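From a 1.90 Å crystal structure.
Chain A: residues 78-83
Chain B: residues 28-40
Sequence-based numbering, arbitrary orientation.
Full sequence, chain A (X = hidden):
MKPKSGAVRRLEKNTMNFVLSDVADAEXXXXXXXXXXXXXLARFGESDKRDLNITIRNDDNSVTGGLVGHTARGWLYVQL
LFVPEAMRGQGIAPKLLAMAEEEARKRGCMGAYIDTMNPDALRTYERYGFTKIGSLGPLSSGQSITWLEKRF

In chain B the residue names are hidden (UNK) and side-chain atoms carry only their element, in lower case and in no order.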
ATOM      1  N   VAL A  78      -5.253   1.249   7.533  1.00 23.52           N
ATOM      2  CA  VAL A  78      -5.101   2.692   7.659  1.00 23.60           C
ATOM      3  C   VAL A  78      -3.978   3.101   6.711  1.00 25.94           C
ATOM      4  O   VAL A  78      -2.823   2.699   6.893  1.00 24.12           O
ATOM      5  CB  VAL A  78      -4.793   3.129   9.117  1.00 22.09           C
ATOM      6  CG1 VAL A  78      -4.465   4.634   9.194  1.00 23.18           C
ATOM      7  CG2 VAL A  78      -5.960   2.774  10.047  1.00 20.60           C
ATOM      8  N   GLN A  79      -4.329   3.882   5.689  1.00 23.37           N
ATOM      9  CA  GLN A  79      -3.369   4.297   4.665  1.00 26.05           C
ATOM     10  C   GLN A  79      -2.642   5.607   4.997  1.00 28.32           C
ATOM     11  O   GLN A  79      -1.413   5.713   4.829  1.00 29.09           O
ATOM     12  CB  GLN A  79      -4.080   4.446   3.311  1.00 26.61           C
ATOM     13  CG  GLN A  79      -3.142   4.755   2.147  1.00 33.73           C
ATOM     14  CD  GLN A  79      -3.862   5.428   0.984  1.00 45.38           C
ATOM     15  OE1 GLN A  79      -5.088   5.328   0.847  1.00 51.15           O
ATOM     16  NE2 GLN A  79      -3.102   6.122   0.143  1.00 42.47           N
ATOM     17  N   LEU A  80      -3.393   6.610   5.449  1.00 26.01           N
ATOM     18  CA  LEU A  80      -2.804   7.902   5.772  1.00 24.99           C
ATOM     19  C   LEU A  80      -3.383   8.392   7.072  1.00 24.59           C
ATOM     20  O   LEU A  80      -4.562   8.196   7.328  1.00 23.40           O
ATOM     21  CB  LEU A  80      -3.111   8.952   4.692  1.00 24.96           C
ATOM     22  CG  LEU A  80      -2.855   8.691   3.201  1.00 27.15           C
ATOM     23  CD1 LEU A  80      -3.588   9.745   2.378  1.00 23.76           C
ATOM     24  CD2 LEU A  80      -1.376   8.717   2.875  1.00 32.15           C
ATOM     25  N   LEU A  81      -2.554   9.063   7.867  1.00 23.05           N
ATOM     26  CA  LEU A  81      -3.014   9.740   9.067  1.00 23.30           C
ATOM     27  C   LEU A  81      -2.188  10.980   9.248  1.00 24.22           C
ATOM     28  O   LEU A  81      -0.956  10.897   9.335  1.00 24.97           O
ATOM     29  CB  LEU A  81      -2.867   8.834  10.293  1.00 25.12           C
ATOM     30  CG  LEU A  81      -3.623   9.187  11.578  1.00 26.53           C
ATOM     31  CD1 LEU A  81      -3.765   7.961  12.465  1.00 31.64           C
ATOM     32  CD2 LEU A  81      -2.973  10.342  12.368  1.00 27.75           C
ATOM     33  N   PHE A  82      -2.863  12.134   9.298  1.00 22.12           N
ATOM     34  CA  PHE A  82      -2.192  13.401   9.524  1.00 21.59           C
ATOM     35  C   PHE A  82      -2.893  14.238  10.595  1.00 23.03           C
ATOM     36  O   PHE A  82      -4.101  14.500  10.527  1.00 23.74           O
ATOM     37  CB  PHE A  82      -2.069  14.202   8.215  1.00 23.69           C
ATOM     38  CG  PHE A  82      -1.387  15.535   8.387  1.00 24.50           C
ATOM     39  CD1 PHE A  82       0.006  15.622   8.408  1.00 21.36           C
ATOM     40  CD2 PHE A  82      -2.131  16.700   8.546  1.00 26.82           C
ATOM     41  CE1 PHE A  82       0.637  16.832   8.576  1.00 24.15           C
ATOM     42  CE2 PHE A  82      -1.495  17.942   8.725  1.00 25.06           C
ATOM     43  CZ  PHE A  82      -0.115  18.004   8.737  1.00 25.77           C
ATOM     44  N   VAL A  83      -2.120  14.661  11.584  1.00 23.47           N
ATOM     45  CA  VAL A  83      -2.615  15.563  12.609  1.00 24.36           C
ATOM     46  C   VAL A  83      -1.993  16.943  12.388  1.00 25.26           C
ATOM     47  O   VAL A  83      -0.779  17.054  12.297  1.00 23.91           O
ATOM     48  CB  VAL A  83      -2.309  15.014  14.032  1.00 26.77           C
ATOM     49  CG1 VAL A  83      -2.716  16.016  15.095  1.00 27.20           C
ATOM     50  CG2 VAL A  83      -3.027  13.677  14.254  1.00 31.95           C
TER
ATOM     51  N   UNK B  28     -10.786  15.588  -0.485  1.00 36.21           N
ATOM     52  CA  UNK B  28     -10.607  15.371   0.942  1.00 36.76           C
ATOM     53  C   UNK B  28      -9.349  14.545   1.196  1.00 35.69           C
ATOM     54  O   UNK B  28      -8.564  14.859   2.091  1.00 36.41           O
ATOM     55  c   UNK B  28     -11.820  14.691   1.542  1.00 37.05           C
ATOM     56  N   UNK B  29      -9.156  13.503   0.388  1.00 34.87           N
ATOM     57  CA  UNK B  29      -7.976  12.648   0.491  1.00 35.17           C
ATOM     58  C   UNK B  29      -6.685  13.395   0.165  1.00 33.89           C
ATOM     59  O   UNK B  29      -5.659  13.148   0.797  1.00 32.13           O
ATOM     60  o   UNK B  29     -10.207   8.765  -1.103  1.00 54.97           O
ATOM     61  o   UNK B  29      -8.016   8.525  -1.013  1.00 52.44           O
ATOM     62  c   UNK B  29      -8.993  10.341   0.183  1.00 43.95           C
ATOM     63  c   UNK B  29      -9.076   9.122  -0.709  1.00 53.04           C
ATOM     64  c   UNK B  29      -8.112  11.424  -0.404  1.00 35.62           C
ATOM     65  N   UNK B  30      -6.747  14.291  -0.825  1.00 30.75           N
ATOM     66  CA  UNK B  30      -5.621  15.166  -1.177  1.00 30.37           C
ATOM     67  C   UNK B  30      -5.271  16.109  -0.014  1.00 29.68           C
ATOM     68  O   UNK B  30      -4.093  16.320   0.294  1.00 29.36           O
ATOM     69  c   UNK B  30      -5.928  15.964  -2.456  1.00 29.82           C
ATOM     70  c   UNK B  30      -4.757  16.776  -2.984  1.00 30.27           C
ATOM     71  c   UNK B  30      -5.062  17.396  -4.341  1.00 39.63           C
ATOM     72  n   UNK B  30      -3.466  19.326  -4.225  1.00 36.27           N
ATOM     73  c   UNK B  30      -3.832  18.069  -4.944  1.00 38.55           C
ATOM     74  N   UNK B  31      -6.304  16.643   0.640  1.00 28.35           N
ATOM     75  CA  UNK B  31      -6.141  17.600   1.736  1.00 27.81           C
ATOM     76  C   UNK B  31      -5.495  16.977   2.973  1.00 27.29           C
ATOM     77  O   UNK B  31      -5.031  17.695   3.857  1.00 27.68           O
ATOM     78  c   UNK B  31      -7.480  18.222   2.101  1.00 26.30           C
ATOM     79  N   UNK B  32      -5.481  15.648   3.028  1.00 27.51           N
ATOM     80  CA  UNK B  32      -4.786  14.898   4.087  1.00 28.65           C
ATOM     81  C   UNK B  32      -3.406  14.433   3.602  1.00 31.46           C
ATOM     82  O   UNK B  32      -2.421  14.545   4.327  1.00 30.40           O
ATOM     83  c   UNK B  32      -6.927  14.151   5.226  1.00 24.83           C
ATOM     84  c   UNK B  32      -5.629  13.680   4.559  1.00 28.78           C
ATOM     85  c   UNK B  32      -4.828  12.796   5.526  1.00 26.08           C
ATOM     86  c   UNK B  32      -7.929  13.033   5.487  1.00 30.45           C
ATOM     87  N   UNK B  33      -3.338  13.941   2.361  1.00 32.61           N
ATOM     88  CA  UNK B  33      -2.071  13.477   1.791  1.00 32.71           C
ATOM     89  C   UNK B  33      -1.026  14.589   1.627  1.00 30.78           C
ATOM     90  O   UNK B  33       0.132  14.410   1.986  1.00 29.90           O
ATOM     91  n   UNK B  33      -1.365   8.580  -0.868  1.00 50.65           N
ATOM     92  c   UNK B  33      -2.282  12.746   0.456  1.00 31.67           C
ATOM     93  c   UNK B  33      -2.439   9.246  -1.291  1.00 50.26           C
ATOM     94  n   UNK B  33      -2.379  10.552  -1.534  1.00 45.13           N
ATOM     95  c   UNK B  33      -1.178  11.375  -1.375  1.00 35.86           C
ATOM     96  n   UNK B  33      -3.585   8.603  -1.471  1.00 51.62           N
ATOM     97  c   UNK B  33      -1.048  11.953   0.017  1.00 33.97           C
ATOM     98  N   UNK B  34      -1.423  15.728   1.076  1.00 31.24           N
ATOM     99  CA  UNK B  34      -0.441  16.780   0.774  1.00 32.06           C
ATOM    100  C   UNK B  34       0.367  17.250   2.002  1.00 32.90           C
ATOM    101  O   UNK B  34       1.602  17.215   1.965  1.00 32.82           O
ATOM    102  o   UNK B  34      -0.980  16.430  -1.855  1.00 31.90           O
ATOM    103  c   UNK B  34      -1.330  17.567  -1.461  1.00 30.90           C
ATOM    104  c   UNK B  34      -1.072  17.935  -0.014  1.00 31.31           C
ATOM    105  o   UNK B  34      -1.891  18.399  -2.201  1.00 36.57           O
ATOM    106  N   UNK B  35      -0.311  17.651   3.102  1.00 33.38           N
ATOM    107  CA  UNK B  35       0.485  18.067   4.260  1.00 32.41           C
ATOM    108  C   UNK B  35       1.320  16.948   4.904  1.00 32.69           C
ATOM    109  O   UNK B  35       2.369  17.232   5.484  1.00 31.45           O
ATOM    110  c   UNK B  35      -1.820  17.933   4.856  1.00 32.76           C
ATOM    111  c   UNK B  35      -0.567  18.607   5.240  1.00 33.28           C
ATOM    112  c   UNK B  35      -1.756  17.794   3.359  1.00 34.60           C
ATOM    113  N   UNK B  36       0.878  15.697   4.789  1.00 32.71           N
ATOM    114  CA  UNK B  36       1.645  14.571   5.315  1.00 32.89           C
ATOM    115  C   UNK B  36       2.905  14.372   4.471  1.00 31.69           C
ATOM    116  O   UNK B  36       3.984  14.132   5.005  1.00 30.88           O
ATOM    117  c   UNK B  36       2.074  12.047   7.151  1.00 28.43           C
ATOM    118  c   UNK B  36       0.497  10.835   5.601  1.00 34.67           C
ATOM    119  c   UNK B  36       0.797  13.296   5.334  1.00 32.36           C
ATOM    120  c   UNK B  36       1.478  11.981   5.729  1.00 37.52           C
ATOM    121  N   UNK B  37       2.760  14.481   3.153  1.00 31.78           N
ATOM    122  CA  UNK B  37       3.916  14.467   2.242  1.00 30.98           C
ATOM    123  C   UNK B  37       4.873  15.629   2.560  1.00 29.38           C
ATOM    124  O   UNK B  37       6.085  15.432   2.639  1.00 29.93           O
ATOM    125  c   UNK B  37       3.489  14.428   0.735  1.00 30.55           C
ATOM    126  c   UNK B  37       2.666  13.181   0.446  1.00 34.81           C
ATOM    127  c   UNK B  37       4.705  14.470  -0.190  1.00 30.65           C
ATOM    128  N   UNK B  38       4.333  16.827   2.780  1.00 29.83           N
ATOM    129  CA  UNK B  38       5.173  17.993   3.090  1.00 30.67           C
ATOM    130  C   UNK B  38       5.913  17.816   4.416  1.00 30.71           C
ATOM    131  O   UNK B  38       7.100  18.147   4.523  1.00 31.03           O
ATOM    132  c   UNK B  38       4.356  19.294   3.067  1.00 31.34           C
ATOM    133  N   UNK B  39       5.209  17.270   5.408  1.00 30.71           N
ATOM    134  CA  UNK B  39       5.790  16.922   6.699  1.00 30.07           C
ATOM    135  C   UNK B  39       6.927  15.905   6.572  1.00 29.77           C
ATOM    136  O   UNK B  39       7.974  16.045   7.226  1.00 28.64           O
ATOM    137  c   UNK B  39       6.202  14.090  10.337  1.00 29.13           C
ATOM    138  c   UNK B  39       6.300  14.966  11.405  1.00 34.08           C
ATOM    139  c   UNK B  39       5.266  15.865   8.965  1.00 30.86           C
ATOM    140  c   UNK B  39       5.693  14.545   9.118  1.00 32.19           C
ATOM    141  c   UNK B  39       5.885  16.280  11.275  1.00 31.76           C
ATOM    142  c   UNK B  39       4.714  16.364   7.643  1.00 30.60           C
ATOM    143  o   UNK B  39       6.817  14.534  12.610  1.00 35.40           O
ATOM    144  c   UNK B  39       5.379  16.724  10.063  1.00 33.60           C
ATOM    145  N   UNK B  40       6.699  14.866   5.766  1.00 28.32           N
ATOM    146  CA  UNK B  40       7.691  13.820   5.564  1.00 29.31           C
ATOM    147  C   UNK B  40       8.932  14.325   4.822  1.00 29.69           C
ATOM    148  O   UNK B  40      10.050  13.950   5.151  1.00 29.89           O
ATOM    149  c   UNK B  40       7.072  12.606   4.863  1.00 29.79           C
ATOM    150  n   UNK B  40       5.312  10.979   5.178  1.00 32.97           N
ATOM    151  o   UNK B  40       6.258  11.911   7.016  1.00 29.08           O
ATOM    152  c   UNK B  40       6.177  11.804   5.777  1.00 32.49           C
TER

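Position 28 carries a single carbon, out of reach of the strand stretch: alanine, A28(B). At 29, three carbons run out and the third bears two oxygens, a carboxylate on a glutamate-length chain, E29(B); its backbone O lies 4.3 Å from L80(A) CD1. Position 30 is four carbons in a row ending in nitrogen, with the CA-to-CB bond directed away from the strand and no contact made: lysine, K30(B). Position 31, again one carbon and making no contact with the strand, is alanine, A31(B).

Position 32 has four carbons, forked at the first, with one arm two carbons long, which makes it isoleucine, I32(B). Its CG2 sits 4.3 Å from L80(A) CB and 4.1 Å from F82(A) CB, so one methyl serves two strand residues.

Position 33 shows three carbons, a nitrogen, then a carbon with two more nitrogens: arginine, R33(B). Its CA-to-CB bond points away overall, yet the chain bends back until its guanidinium lies with one face over L80(A) CD1 and its edge near the Q79(A) amide. NH1 of R33(B) is 3.7 Å from L80(A) CD2.

At 34, two carbons end in two oxygens: aspartate, D34(B). It ignores the strand and instead closes a salt bridge within the helix, K30(B) NZ to D34(B) OD2 at 2.7 Å, one turn apart.

Position 35 has three carbons closing a ring onto the backbone N, so it is proline, P35(B). With no N-H to give to the turn before, it kinks the helix. Its CB lies 3.8 Å from the centroid of the F82(A) ring, 21° off the normal, a CH-pi contact over the face.

Position 36, four carbons forked at the second, is leucine, L36(B). Its CD2 is 3.9 Å from L80(A) CD2, and its CB is 3.9 Å from F82(A) CD1. Position 37, one carbon carrying two, is valine, V37(B), and 38, one carbon, is alanine, A38(B); neither touches the strand.

Position 39 is one carbon and a six-carbon ring bearing oxygen: tyrosine, Y39(B). CB of Y39(B) lies at the edge of the F82(A) ring, 4.2 Å from F82(A) CE1, while its hydroxyl is hydrogen-bonded elsewhere in the structure. Position 40, two carbons ending in one oxygen and one nitrogen, is asparagine, N40(B), beyond reach.

The helix crosses the strand at 72°, the axes approaching to 8.0 Å. L80(A) and F82(A), two apart on the strand, point toward the helix, while L81(A) between them points away. I32(B) and L36(B), one turn apart, contact both. The rule is apolar packing at the center, with R33(B) folding its charged end along the border.

Chain B, residues 28-40: AEKAIRDPLVAYN
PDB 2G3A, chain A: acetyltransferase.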